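K5 lyase (Enterobacteria phage k1-5, PDB 2X3H) probably cleaves the heparosan-type K5 capsular glycosaminoglycan of its host by beta-elimination, as part of a trimeric phage tail spike. Local coordinates at residues Gly296-Tyr310 / Glu324-Cys338. Numbering follows the deposited sequence.
Sequences GKGSTNLISDVLVDY and EGSDNVINNVLMSGC
N301 and N328 share one side-chain conformation, each with CG anti to its own carbonyl carbon (chi1 -60° and -61°), which sets the two amides side by side, pointing the same way, with planes 1° apart. N328 OD1 takes two bonds from opposite faces of its plane, from N301 N at 2.9 Å and from N301 ND2 at 3.0 Å. N328 ND2 runs almost straight to G298 O at 3.2 Å, which S326 N reaches from the other face. N301 OD1 in turn accepts from the backbone N of N278, and N328 N donates to N362 OD1. This is the asparagine stacking known from parallel beta-helices, and strands 302-309 and 329-336 are parallel neighbours from successive rungs, with axes 4.7 Å apart. At D305 and N332 positive phi kinks both strands in step, yet V306 N still reaches N332 O at 3.0 Å. On the face with I303 and V306, V308 CG1 presses tightly on M335 CB at 3.5 Å, and the extended methionine carries its CE to Y310 CE2 at 3.9 Å. C338 SG approaches the same ring obliquely, 4.6 Å from its centroid. At the subunit interfaces, S304 OG is hydrogen-bonded to D305 OD2 of the third subunit, and D305 OD2 to S304 OG of the second.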
# COMPACT_ATOMS: atom_id res chain seq x y z
N GLY A 296 -7.05 14.94 10.33
CA GLY A 296 -7.82 15.36 11.51
C GLY A 296 -7.16 15.12 12.86
O GLY A 296 -5.95 14.81 12.97
N LYS A 297 -7.99 15.27 13.90
CA LYS A 297 -7.55 15.25 15.28
C LYS A 297 -7.66 13.87 15.93
O LYS A 297 -7.25 13.71 17.09
CB LYS A 297 -8.36 16.26 16.11
CG LYS A 297 -8.39 17.67 15.52
CD LYS A 297 -9.27 18.59 16.38
CE LYS A 297 -9.06 20.06 15.98
NZ LYS A 297 -9.85 20.97 16.86
N GLY A 298 -8.22 12.90 15.20
CA GLY A 298 -8.42 11.55 15.72
C GLY A 298 -7.18 10.67 15.68
O GLY A 298 -6.06 11.14 15.43
N SER A 299 -7.38 9.38 15.91
CA SER A 299 -6.26 8.47 16.09
C SER A 299 -6.41 7.13 15.38
O SER A 299 -7.53 6.70 15.04
CB SER A 299 -6.06 8.22 17.58
OG SER A 299 -7.27 7.83 18.19
N THR A 300 -5.27 6.49 15.19
CA THR A 300 -5.18 5.16 14.59
C THR A 300 -5.97 5.00 13.28
O THR A 300 -6.62 3.98 13.06
CB THR A 300 -5.45 4.02 15.61
OG1 THR A 300 -6.79 4.10 16.10
CG2 THR A 300 -4.47 4.14 16.78
N ASN A 301 -5.89 6.02 12.42
CA ASN A 301 -6.35 5.89 11.05
C ASN A 301 -5.20 5.46 10.18
O ASN A 301 -4.06 5.86 10.43
CB ASN A 301 -6.91 7.22 10.53
CG ASN A 301 -8.08 7.71 11.36
OD1 ASN A 301 -9.18 7.13 11.32
ND2 ASN A 301 -7.86 8.78 12.11
N LEU A 302 -5.50 4.65 9.17
CA LEU A 302 -4.50 4.19 8.21
C LEU A 302 -4.86 4.80 6.86
O LEU A 302 -5.89 4.47 6.28
CB LEU A 302 -4.51 2.66 8.12
CG LEU A 302 -3.52 1.99 7.16
CD1 LEU A 302 -2.12 2.54 7.25
CD2 LEU A 302 -3.52 0.47 7.39
N ILE A 303 -4.01 5.71 6.41
CA ILE A 303 -4.21 6.42 5.14
C ILE A 303 -3.12 5.96 4.18
O ILE A 303 -1.93 6.01 4.50
CB ILE A 303 -4.14 7.92 5.36
CG1 ILE A 303 -5.29 8.36 6.28
CG2 ILE A 303 -4.12 8.66 4.03
CD1 ILE A 303 -5.06 9.68 6.95
N SER A 304 -3.51 5.50 2.99
CA SER A 304 -2.56 4.78 2.14
C SER A 304 -2.75 5.09 0.66
O SER A 304 -3.86 4.98 0.15
CB SER A 304 -2.70 3.27 2.40
OG SER A 304 -1.77 2.53 1.64
N ASP A 305 -1.65 5.45 -0.01
CA ASP A 305 -1.62 5.67 -1.48
C ASP A 305 -2.38 6.95 -1.88
O ASP A 305 -3.54 6.91 -2.27
CB ASP A 305 -2.11 4.44 -2.26
CG ASP A 305 -1.16 3.26 -2.12
OD1 ASP A 305 0.03 3.48 -1.82
OD2 ASP A 305 -1.60 2.10 -2.30
N VAL A 306 -1.68 8.07 -1.73
CA VAL A 306 -2.23 9.40 -1.96
C VAL A 306 -1.41 10.09 -3.04
O VAL A 306 -0.21 10.30 -2.86
CB VAL A 306 -2.18 10.24 -0.67
CG1 VAL A 306 -2.71 11.67 -0.91
CG2 VAL A 306 -2.94 9.53 0.48
N LEU A 307 -2.05 10.40 -4.17
CA LEU A 307 -1.33 11.03 -5.28
C LEU A 307 -1.88 12.44 -5.41
O LEU A 307 -3.08 12.63 -5.56
CB LEU A 307 -1.53 10.25 -6.59
CG LEU A 307 -0.63 10.65 -7.77
CD1 LEU A 307 -0.62 9.50 -8.75
CD2 LEU A 307 -1.08 11.95 -8.45
N VAL A 308 -1.00 13.43 -5.35
CA VAL A 308 -1.45 14.82 -5.41
C VAL A 308 -0.61 15.63 -6.39
O VAL A 308 0.62 15.55 -6.37
CB VAL A 308 -1.57 15.47 -4.00
CG1 VAL A 308 -0.28 15.37 -3.25
CG2 VAL A 308 -2.06 16.92 -4.07
N ASP A 309 -1.28 16.36 -7.28
CA ASP A 309 -0.62 17.26 -8.22
C ASP A 309 -1.11 18.68 -7.99
O ASP A 309 -2.30 18.89 -7.79
CB ASP A 309 -0.93 16.86 -9.65
CG ASP A 309 -0.37 17.85 -10.68
OD1 ASP A 309 0.79 18.28 -10.49
OD2 ASP A 309 -1.07 18.17 -11.66
N TYR A 310 -0.19 19.64 -8.02
CA TYR A 310 -0.53 21.07 -7.89
C TYR A 310 -0.19 21.89 -9.15
O TYR A 310 -0.30 23.12 -9.12
CB TYR A 310 0.19 21.67 -6.68
CG TYR A 310 -0.50 21.39 -5.36
CD1 TYR A 310 -1.57 22.15 -4.94
CD2 TYR A 310 -0.10 20.32 -4.55
CE1 TYR A 310 -2.23 21.89 -3.75
CE2 TYR A 310 -0.74 20.06 -3.35
CZ TYR A 310 -1.81 20.84 -2.96
OH TYR A 310 -2.49 20.60 -1.76
N GLU A 324 -3.45 16.23 12.81
CA GLU A 324 -3.44 16.90 14.11
C GLU A 324 -3.46 15.91 15.29
O GLU A 324 -3.10 16.26 16.43
CB GLU A 324 -4.65 17.83 14.22
CG GLU A 324 -4.57 18.79 15.38
CD GLU A 324 -5.53 19.97 15.21
OE1 GLU A 324 -6.32 19.96 14.23
OE2 GLU A 324 -5.48 20.89 16.07
N GLY A 325 -3.88 14.68 15.01
CA GLY A 325 -4.09 13.68 16.05
C GLY A 325 -2.89 12.80 16.34
O GLY A 325 -1.74 13.23 16.21
N SER A 326 -3.16 11.54 16.70
CA SER A 326 -2.10 10.65 17.19
C SER A 326 -2.18 9.24 16.63
O SER A 326 -3.26 8.72 16.35
CB SER A 326 -2.15 10.57 18.70
OG SER A 326 -3.35 9.97 19.10
N ASP A 327 -1.01 8.61 16.50
CA ASP A 327 -0.90 7.21 16.13
C ASP A 327 -1.55 6.92 14.78
O ASP A 327 -2.06 5.82 14.56
CB ASP A 327 -1.51 6.32 17.21
CG ASP A 327 -0.81 6.47 18.53
OD1 ASP A 327 0.41 6.19 18.58
OD2 ASP A 327 -1.48 6.83 19.53
N ASN A 328 -1.53 7.90 13.88
CA ASN A 328 -1.98 7.67 12.51
C ASN A 328 -0.84 7.24 11.61
O ASN A 328 0.31 7.55 11.88
CB ASN A 328 -2.60 8.93 11.95
CG ASN A 328 -3.81 9.36 12.74
OD1 ASN A 328 -4.87 8.75 12.65
ND2 ASN A 328 -3.64 10.41 13.55
N VAL A 329 -1.19 6.54 10.52
CA VAL A 329 -0.20 6.08 9.56
C VAL A 329 -0.58 6.68 8.22
O VAL A 329 -1.72 6.55 7.78
CB VAL A 329 -0.24 4.53 9.43
CG1 VAL A 329 0.61 4.05 8.23
CG2 VAL A 329 0.19 3.88 10.75
N ILE A 330 0.38 7.34 7.58
CA ILE A 330 0.13 7.98 6.29
C ILE A 330 1.17 7.41 5.33
O ILE A 330 2.33 7.79 5.37
CB ILE A 330 0.27 9.52 6.42
CG1 ILE A 330 -0.72 10.07 7.45
CG2 ILE A 330 0.08 10.21 5.07
CD1 ILE A 330 -0.21 11.29 8.18
N ASN A 331 0.75 6.47 4.49
CA ASN A 331 1.70 5.74 3.65
C ASN A 331 1.62 6.17 2.18
O ASN A 331 0.54 6.29 1.61
CB ASN A 331 1.49 4.22 3.79
CG ASN A 331 2.73 3.41 3.35
OD1 ASN A 331 2.66 2.61 2.42
ND2 ASN A 331 3.86 3.62 4.01
N ASN A 332 2.78 6.41 1.59
CA ASN A 332 2.92 6.68 0.16
C ASN A 332 2.17 7.92 -0.32
O ASN A 332 1.21 7.81 -1.09
CB ASN A 332 2.47 5.46 -0.66
CG ASN A 332 3.39 4.27 -0.49
OD1 ASN A 332 3.00 3.14 -0.79
ND2 ASN A 332 4.59 4.52 -0.01
N VAL A 333 2.63 9.09 0.13
CA VAL A 333 2.15 10.37 -0.39
C VAL A 333 3.09 10.81 -1.52
O VAL A 333 4.24 11.15 -1.27
CB VAL A 333 2.12 11.46 0.69
CG1 VAL A 333 1.51 12.74 0.14
CG2 VAL A 333 1.35 10.97 1.91
N LEU A 334 2.59 10.79 -2.74
CA LEU A 334 3.37 11.23 -3.90
C LEU A 334 2.84 12.60 -4.30
O LEU A 334 1.69 12.73 -4.72
CB LEU A 334 3.23 10.21 -5.03
CG LEU A 334 3.86 10.53 -6.40
CD1 LEU A 334 5.12 11.35 -6.34
CD2 LEU A 334 4.00 9.27 -7.28
N MET A 335 3.66 13.63 -4.13
CA MET A 335 3.22 14.99 -4.43
C MET A 335 4.13 15.65 -5.47
O MET A 335 5.36 15.53 -5.42
CB MET A 335 3.17 15.81 -3.13
CG MET A 335 2.76 17.28 -3.30
SD MET A 335 2.40 17.94 -1.67
CE MET A 335 2.81 19.68 -1.83
N SER A 336 3.53 16.35 -6.43
CA SER A 336 4.32 17.03 -7.44
C SER A 336 3.61 18.29 -7.90
O SER A 336 2.51 18.58 -7.45
CB SER A 336 4.60 16.09 -8.61
OG SER A 336 3.43 15.84 -9.36
N GLY A 337 4.26 19.05 -8.78
CA GLY A 337 3.62 20.25 -9.33
C GLY A 337 3.77 21.51 -8.51
O GLY A 337 3.01 22.47 -8.70
N CYS A 338 4.74 21.53 -7.59
CA CYS A 338 5.03 22.72 -6.80
C CYS A 338 6.45 23.21 -7.08
O CYS A 338 7.42 22.64 -6.54
CB CYS A 338 4.93 22.42 -5.30
SG CYS A 338 3.34 21.80 -4.73
O HOH W 1 -5.80 11.84 18.67
O HOH W 2 2.00 13.80 -8.33
O HOH W 3 2.72 17.02 -11.75